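Local coordinates for alkyltransferase-like protein 1 (Schizosaccharomyces pombe, PDB 3GVA), which binds DNA containing O(6)-alkylguanine lesions, flips the damaged base out of the duplex and presents it to nucleotide excision repair, at residues A[49-61]-A[72-84]. Sequence-based numbering, arbitrary orientation.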
loop_
_atom_site.group_PDB
_atom_site.type_symbol
_atom_site.label_atom_id
_atom_site.label_comp_id
_atom_site.label_asym_id
_atom_site.label_seq_id
_atom_site.Cartn_x
_atom_site.Cartn_y
_atom_site.Cartn_z
ATOM N N HIS A 49 -12.841 -4.323 -0.771
ATOM C CA HIS A 49 -13.225 -5.723 -0.639
ATOM C C HIS A 49 -11.944 -6.553 -0.804
ATOM O O HIS A 49 -11.121 -6.268 -1.676
ATOM C CB HIS A 49 -14.229 -6.092 -1.730
ATOM C CG HIS A 49 -14.766 -7.481 -1.614
ATOM N ND1 HIS A 49 -15.848 -7.800 -0.822
ATOM C CD2 HIS A 49 -14.366 -8.643 -2.185
ATOM C CE1 HIS A 49 -16.093 -9.094 -0.913
ATOM N NE2 HIS A 49 -15.209 -9.628 -1.733
ATOM N N PRO A 50 -11.763 -7.585 0.032
ATOM C CA PRO A 50 -10.571 -8.433 -0.044
ATOM C C PRO A 50 -10.303 -9.057 -1.410
ATOM O O PRO A 50 -9.173 -9.431 -1.706
ATOM C CB PRO A 50 -10.816 -9.481 1.048
ATOM C CG PRO A 50 -12.312 -9.533 1.147
ATOM C CD PRO A 50 -12.687 -8.079 1.067
ATOM N N GLU A 51 -11.339 -9.159 -2.241
ATOM C CA GLU A 51 -11.193 -9.739 -3.576
ATOM C C GLU A 51 -11.136 -8.698 -4.693
ATOM O O GLU A 51 -11.213 -9.036 -5.871
ATOM C CB GLU A 51 -12.331 -10.729 -3.847
ATOM C CG GLU A 51 -12.178 -12.031 -3.081
ATOM C CD GLU A 51 -10.879 -12.735 -3.423
ATOM O OE1 GLU A 51 -10.709 -13.134 -4.598
ATOM O OE2 GLU A 51 -10.022 -12.881 -2.527
ATOM N N THR A 52 -10.992 -7.431 -4.318
ATOM C CA THR A 52 -10.907 -6.343 -5.293
ATOM C C THR A 52 -9.782 -6.556 -6.300
ATOM O O THR A 52 -8.827 -7.293 -6.049
ATOM C CB THR A 52 -10.641 -4.989 -4.609
ATOM O OG1 THR A 52 -10.582 -3.955 -5.601
ATOM C CG2 THR A 52 -9.304 -5.024 -3.874
ATOM N N HIS A 53 -9.902 -5.872 -7.432
ATOM C CA HIS A 53 -8.922 -5.921 -8.509
ATOM C C HIS A 53 -7.845 -4.865 -8.243
ATOM O O HIS A 53 -6.749 -4.940 -8.788
ATOM C CB HIS A 53 -9.607 -5.595 -9.832
ATOM C CG HIS A 53 -10.092 -4.180 -9.914
ATOM N ND1 HIS A 53 -9.342 -3.168 -10.475
ATOM C CD2 HIS A 53 -11.225 -3.599 -9.454
ATOM C CE1 HIS A 53 -9.994 -2.024 -10.359
ATOM N NE2 HIS A 53 -11.140 -2.258 -9.744
ATOM N N VAL A 54 -8.176 -3.869 -7.423
ATOM C CA VAL A 54 -7.224 -2.808 -7.102
ATOM C C VAL A 54 -5.994 -3.433 -6.442
ATOM O O VAL A 54 -6.123 -4.215 -5.505
ATOM C CB VAL A 54 -7.856 -1.764 -6.150
ATOM C CG1 VAL A 54 -6.831 -0.695 -5.791
ATOM C CG2 VAL A 54 -9.067 -1.121 -6.817
ATOM N N PRO A 55 -4.784 -3.103 -6.933
ATOM C CA PRO A 55 -3.550 -3.659 -6.362
ATOM C C PRO A 55 -3.148 -3.049 -5.019
ATOM O O PRO A 55 -2.053 -2.496 -4.879
ATOM C CB PRO A 55 -2.518 -3.393 -7.452
ATOM C CG PRO A 55 -2.986 -2.091 -8.026
ATOM C CD PRO A 55 -4.492 -2.279 -8.123
ATOM N N TRP A 56 -4.033 -3.180 -4.034
ATOM C CA TRP A 56 -3.811 -2.643 -2.692
ATOM C C TRP A 56 -2.525 -3.120 -2.031
ATOM O O TRP A 56 -2.004 -2.469 -1.127
ATOM C CB TRP A 56 -4.991 -3.008 -1.784
ATOM C CG TRP A 56 -5.218 -4.488 -1.704
ATOM C CD1 TRP A 56 -5.972 -5.251 -2.550
ATOM C CD2 TRP A 56 -4.612 -5.394 -0.780
ATOM N NE1 TRP A 56 -5.869 -6.576 -2.214
ATOM C CE2 TRP A 56 -5.040 -6.695 -1.129
ATOM C CE3 TRP A 56 -3.746 -5.235 0.306
ATOM C CZ2 TRP A 56 -4.629 -7.834 -0.430
ATOM C CZ3 TRP A 56 -3.335 -6.368 1.005
ATOM C CH2 TRP A 56 -3.777 -7.651 0.631
ATOM N N HIS A 57 -2.005 -4.258 -2.473
ATOM C CA HIS A 57 -0.795 -4.786 -1.864
ATOM C C HIS A 57 0.414 -3.891 -2.126
ATOM O O HIS A 57 1.429 -4.005 -1.439
ATOM C CB HIS A 57 -0.522 -6.211 -2.366
ATOM C CG HIS A 57 -0.279 -6.295 -3.839
ATOM N ND1 HIS A 57 -1.276 -6.102 -4.770
ATOM C CD2 HIS A 57 0.859 -6.496 -4.544
ATOM C CE1 HIS A 57 -0.763 -6.176 -5.984
ATOM N NE2 HIS A 57 0.532 -6.413 -5.877
ATOM N N ARG A 58 0.300 -2.995 -3.106
ATOM C CA ARG A 58 1.401 -2.090 -3.430
ATOM C C ARG A 58 1.413 -0.831 -2.564
ATOM O O ARG A 58 2.277 0.026 -2.714
ATOM C CB ARG A 58 1.357 -1.710 -4.913
ATOM C CG ARG A 58 1.654 -2.899 -5.821
ATOM C CD ARG A 58 1.550 -2.558 -7.289
ATOM N NE ARG A 58 1.549 -3.781 -8.086
ATOM C CZ ARG A 58 0.974 -3.899 -9.280
ATOM N NH1 ARG A 58 0.358 -2.862 -9.829
ATOM N NH2 ARG A 58 0.975 -5.072 -9.901
ATOM N N VAL A 59 0.454 -0.719 -1.656
ATOM C CA VAL A 59 0.404 0.429 -0.754
ATOM C C VAL A 59 0.874 -0.056 0.628
ATOM O O VAL A 59 0.300 -0.985 1.196
ATOM C CB VAL A 59 -1.036 1.006 -0.661
ATOM C CG1 VAL A 59 -1.046 2.264 0.197
ATOM C CG2 VAL A 59 -1.553 1.340 -2.057
ATOM N N ILE A 60 1.938 0.551 1.150
ATOM C CA ILE A 60 2.479 0.150 2.446
ATOM C C ILE A 60 2.671 1.377 3.320
ATOM O O ILE A 60 2.618 2.495 2.824
ATOM C CB ILE A 60 3.855 -0.547 2.292
ATOM C CG1 ILE A 60 4.882 0.431 1.710
ATOM C CG2 ILE A 60 3.725 -1.754 1.378
ATOM C CD1 ILE A 60 6.284 -0.146 1.599
ATOM N N ASN A 61 2.901 1.187 4.616
ATOM C CA ASN A 61 3.100 2.357 5.456
ATOM C C ASN A 61 4.475 2.961 5.195
ATOM O O ASN A 61 5.378 2.296 4.675
ATOM C CB ASN A 61 2.886 2.027 6.944
ATOM C CG ASN A 61 3.732 0.881 7.423
ATOM O OD1 ASN A 61 4.952 0.989 7.507
ATOM N ND2 ASN A 61 3.081 -0.234 7.754
ATOM N N SER A 72 -1.608 -11.105 9.920
ATOM C CA SER A 72 -2.998 -11.388 9.603
ATOM C C SER A 72 -3.071 -11.992 8.206
ATOM O O SER A 72 -2.077 -12.010 7.477
ATOM C CB SER A 72 -3.818 -10.092 9.650
ATOM O OG SER A 72 -3.315 -9.139 8.729
ATOM N N ALA A 73 -4.246 -12.489 7.834
ATOM C CA ALA A 73 -4.424 -13.074 6.511
ATOM C C ALA A 73 -4.086 -12.019 5.460
ATOM O O ALA A 73 -3.360 -12.292 4.504
ATOM C CB ALA A 73 -5.849 -13.556 6.337
ATOM N N GLY A 74 -4.603 -10.809 5.655
ATOM C CA GLY A 74 -4.339 -9.727 4.723
ATOM C C GLY A 74 -2.856 -9.427 4.608
ATOM O O GLY A 74 -2.325 -9.260 3.511
ATOM N N GLU A 75 -2.180 -9.358 5.747
ATOM C CA GLU A 75 -0.749 -9.085 5.766
ATOM C C GLU A 75 0.025 -10.199 5.052
ATOM O O GLU A 75 1.002 -9.932 4.346
ATOM C CB GLU A 75 -0.279 -8.920 7.213
ATOM C CG GLU A 75 -0.827 -7.645 7.863
ATOM C CD GLU A 75 -0.532 -7.546 9.351
ATOM O OE1 GLU A 75 -0.837 -6.490 9.950
ATOM O OE2 GLU A 75 -0.000 -8.521 9.924
ATOM N N GLN A 76 -0.426 -11.441 5.220
ATOM C CA GLN A 76 0.216 -12.584 4.569
ATOM C C GLN A 76 -0.021 -12.485 3.062
ATOM O O GLN A 76 0.875 -12.763 2.263
ATOM C CB GLN A 76 -0.361 -13.898 5.102
ATOM C CG GLN A 76 0.246 -15.157 4.483
ATOM C CD GLN A 76 1.733 -15.280 4.742
ATOM O OE1 GLN A 76 2.548 -14.593 4.118
ATOM N NE2 GLN A 76 2.098 -16.151 5.677
ATOM N N ARG A 77 -1.235 -12.088 2.683
ATOM C CA ARG A 77 -1.567 -11.927 1.275
ATOM C C ARG A 77 -0.679 -10.835 0.687
ATOM O O ARG A 77 -0.082 -11.013 -0.373
ATOM C CB ARG A 77 -3.042 -11.545 1.100
ATOM C CG ARG A 77 -4.015 -12.584 1.627
ATOM C CD ARG A 77 -5.466 -12.199 1.368
ATOM N NE ARG A 77 -5.841 -12.385 -0.029
ATOM C CZ ARG A 77 -7.088 -12.315 -0.488
ATOM N NH1 ARG A 77 -8.093 -12.060 0.340
ATOM N NH2 ARG A 77 -7.334 -12.505 -1.777
ATOM N N GLN A 78 -0.578 -9.706 1.386
ATOM C CA GLN A 78 0.255 -8.613 0.892
ATOM C C GLN A 78 1.705 -9.052 0.715
ATOM O O GLN A 78 2.328 -8.754 -0.308
ATOM C CB GLN A 78 0.182 -7.401 1.823
ATOM C CG GLN A 78 1.125 -6.278 1.413
ATOM C CD GLN A 78 0.704 -4.934 1.976
ATOM O OE1 GLN A 78 0.215 -4.847 3.094
ATOM N NE2 GLN A 78 0.900 -3.880 1.201
ATOM N N LYS A 79 2.244 -9.761 1.699
ATOM C CA LYS A 79 3.617 -10.237 1.604
ATOM C C LYS A 79 3.765 -11.158 0.393
ATOM O O LYS A 79 4.659 -10.967 -0.426
ATOM C CB LYS A 79 4.019 -10.981 2.883
ATOM C CG LYS A 79 5.436 -11.534 2.855
ATOM C CD LYS A 79 5.866 -12.024 4.233
ATOM C CE LYS A 79 7.283 -12.580 4.204
ATOM N NZ LYS A 79 7.394 -13.793 3.345
ATOM N N ASP A 80 2.878 -12.147 0.282
ATOM C CA ASP A 80 2.907 -13.093 -0.833
ATOM C C ASP A 80 2.897 -12.372 -2.179
ATOM O O ASP A 80 3.678 -12.688 -3.078
ATOM C CB ASP A 80 1.697 -14.034 -0.778
ATOM C CG ASP A 80 1.911 -15.236 0.139
ATOM O OD1 ASP A 80 3.007 -15.380 0.710
ATOM O OD2 ASP A 80 0.973 -16.049 0.285
ATOM N N ARG A 81 2.003 -11.401 -2.309
ATOM C CA ARG A 81 1.875 -10.656 -3.546
ATOM C C ARG A 81 3.069 -9.775 -3.851
ATOM O O ARG A 81 3.493 -9.689 -4.998
ATOM C CB ARG A 81 0.599 -9.822 -3.523
ATOM C CG ARG A 81 -0.644 -10.649 -3.255
ATOM C CD ARG A 81 -1.910 -9.839 -3.468
ATOM N NE ARG A 81 -3.095 -10.536 -2.979
ATOM C CZ ARG A 81 -4.332 -10.281 -3.397
ATOM N NH1 ARG A 81 -4.540 -9.350 -4.319
ATOM N NH2 ARG A 81 -5.359 -10.951 -2.893
ATOM N N LEU A 82 3.617 -9.118 -2.835
ATOM C CA LEU A 82 4.782 -8.271 -3.061
ATOM C C LEU A 82 5.985 -9.115 -3.510
ATOM O O LEU A 82 6.699 -8.760 -4.455
ATOM C CB LEU A 82 5.125 -7.490 -1.789
ATOM C CG LEU A 82 4.204 -6.286 -1.540
ATOM C CD1 LEU A 82 4.504 -5.633 -0.187
ATOM C CD2 LEU A 82 4.400 -5.291 -2.680
ATOM N N GLU A 83 6.210 -10.234 -2.834
ATOM C CA GLU A 83 7.327 -11.093 -3.204
ATOM C C GLU A 83 7.208 -11.590 -4.652
ATOM O O GLU A 83 8.215 -11.723 -5.347
ATOM C CB GLU A 83 7.436 -12.265 -2.223
ATOM C CG GLU A 83 7.878 -11.806 -0.831
ATOM C CD GLU A 83 8.247 -12.945 0.096
ATOM O OE1 GLU A 83 7.369 -13.780 0.390
ATOM O OE2 GLU A 83 9.418 -13.008 0.536
ATOM N N GLU A 84 5.984 -11.833 -5.114
ATOM C CA GLU A 84 5.773 -12.289 -6.487
ATOM C C GLU A 84 6.177 -11.232 -7.513
ATOM O O GLU A 84 6.538 -11.565 -8.641
ATOM C CB GLU A 84 4.313 -12.685 -6.698
ATOM C CG GLU A 84 3.931 -13.991 -6.029
ATOM C CD GLU A 84 2.447 -14.267 -6.096
ATOM O OE1 GLU A 84 2.029 -15.367 -5.684
ATOM O OE2 GLU A 84 1.699 -13.379 -6.554
HETATM O O HOH W 1 -7.691 -8.514 -3.673
#
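Gln-78 NE2 gives both of its N-H groups to the loop 49-61. Gln-78 NE2 lies 2.7 Å from His-57 O and 3.0 Å from Val-59 O, one N-H to each. Both oxygens lie close to the plane of the amide, while the amide nitrogen sits above the plane of each carbonyl. CG of Gln-78 is anti to the backbone N (chi1 175°) and the chain runs on extended, which carries the amide from the helix to the end of the 3-10 turn 56-58. With an alanine here, the carbonyls of His-57 and Val-59 would probably lose this shared donor and a gap would open beside Ile-60 CG2.

Trp-56 turns its six-membered ring to the helix. Trp-56 CH2 lies 3.6 Å from Gly-74 O, which meets the ring at its edge, as does Arg-77 CB. The guanidinium of Arg-81 has Trp-56 CZ2 over the centre of one face, with the two planes 54° apart. The aliphatic part of Arg-81 packs on His-57: Arg-81 CD makes a CH-pi contact over the imidazole face, 4.2 Å from the ring centroid of His-57. His-57 NE2 hydrogen-bonds to Glu-85 OE1.

At the other end of the loop, Arg-77 NH2 forms a salt bridge with Glu-51 OE2 at 2.8 Å. The oxygen is met on its syn side, and the two charged planes are nearly parallel. A water accepts from Trp-56 NE1 and lies within hydrogen-bonding distance of Pro-50 O and Thr-52 O.

The contact joins the loop after helix 38-46 to helix 73-84 within the MGMT-family DNA-binding domain. Behind the loop, Val-59 packs on Val-14 of helix 3-14 and, with Trp-56, on Met-45 of helix 38-46.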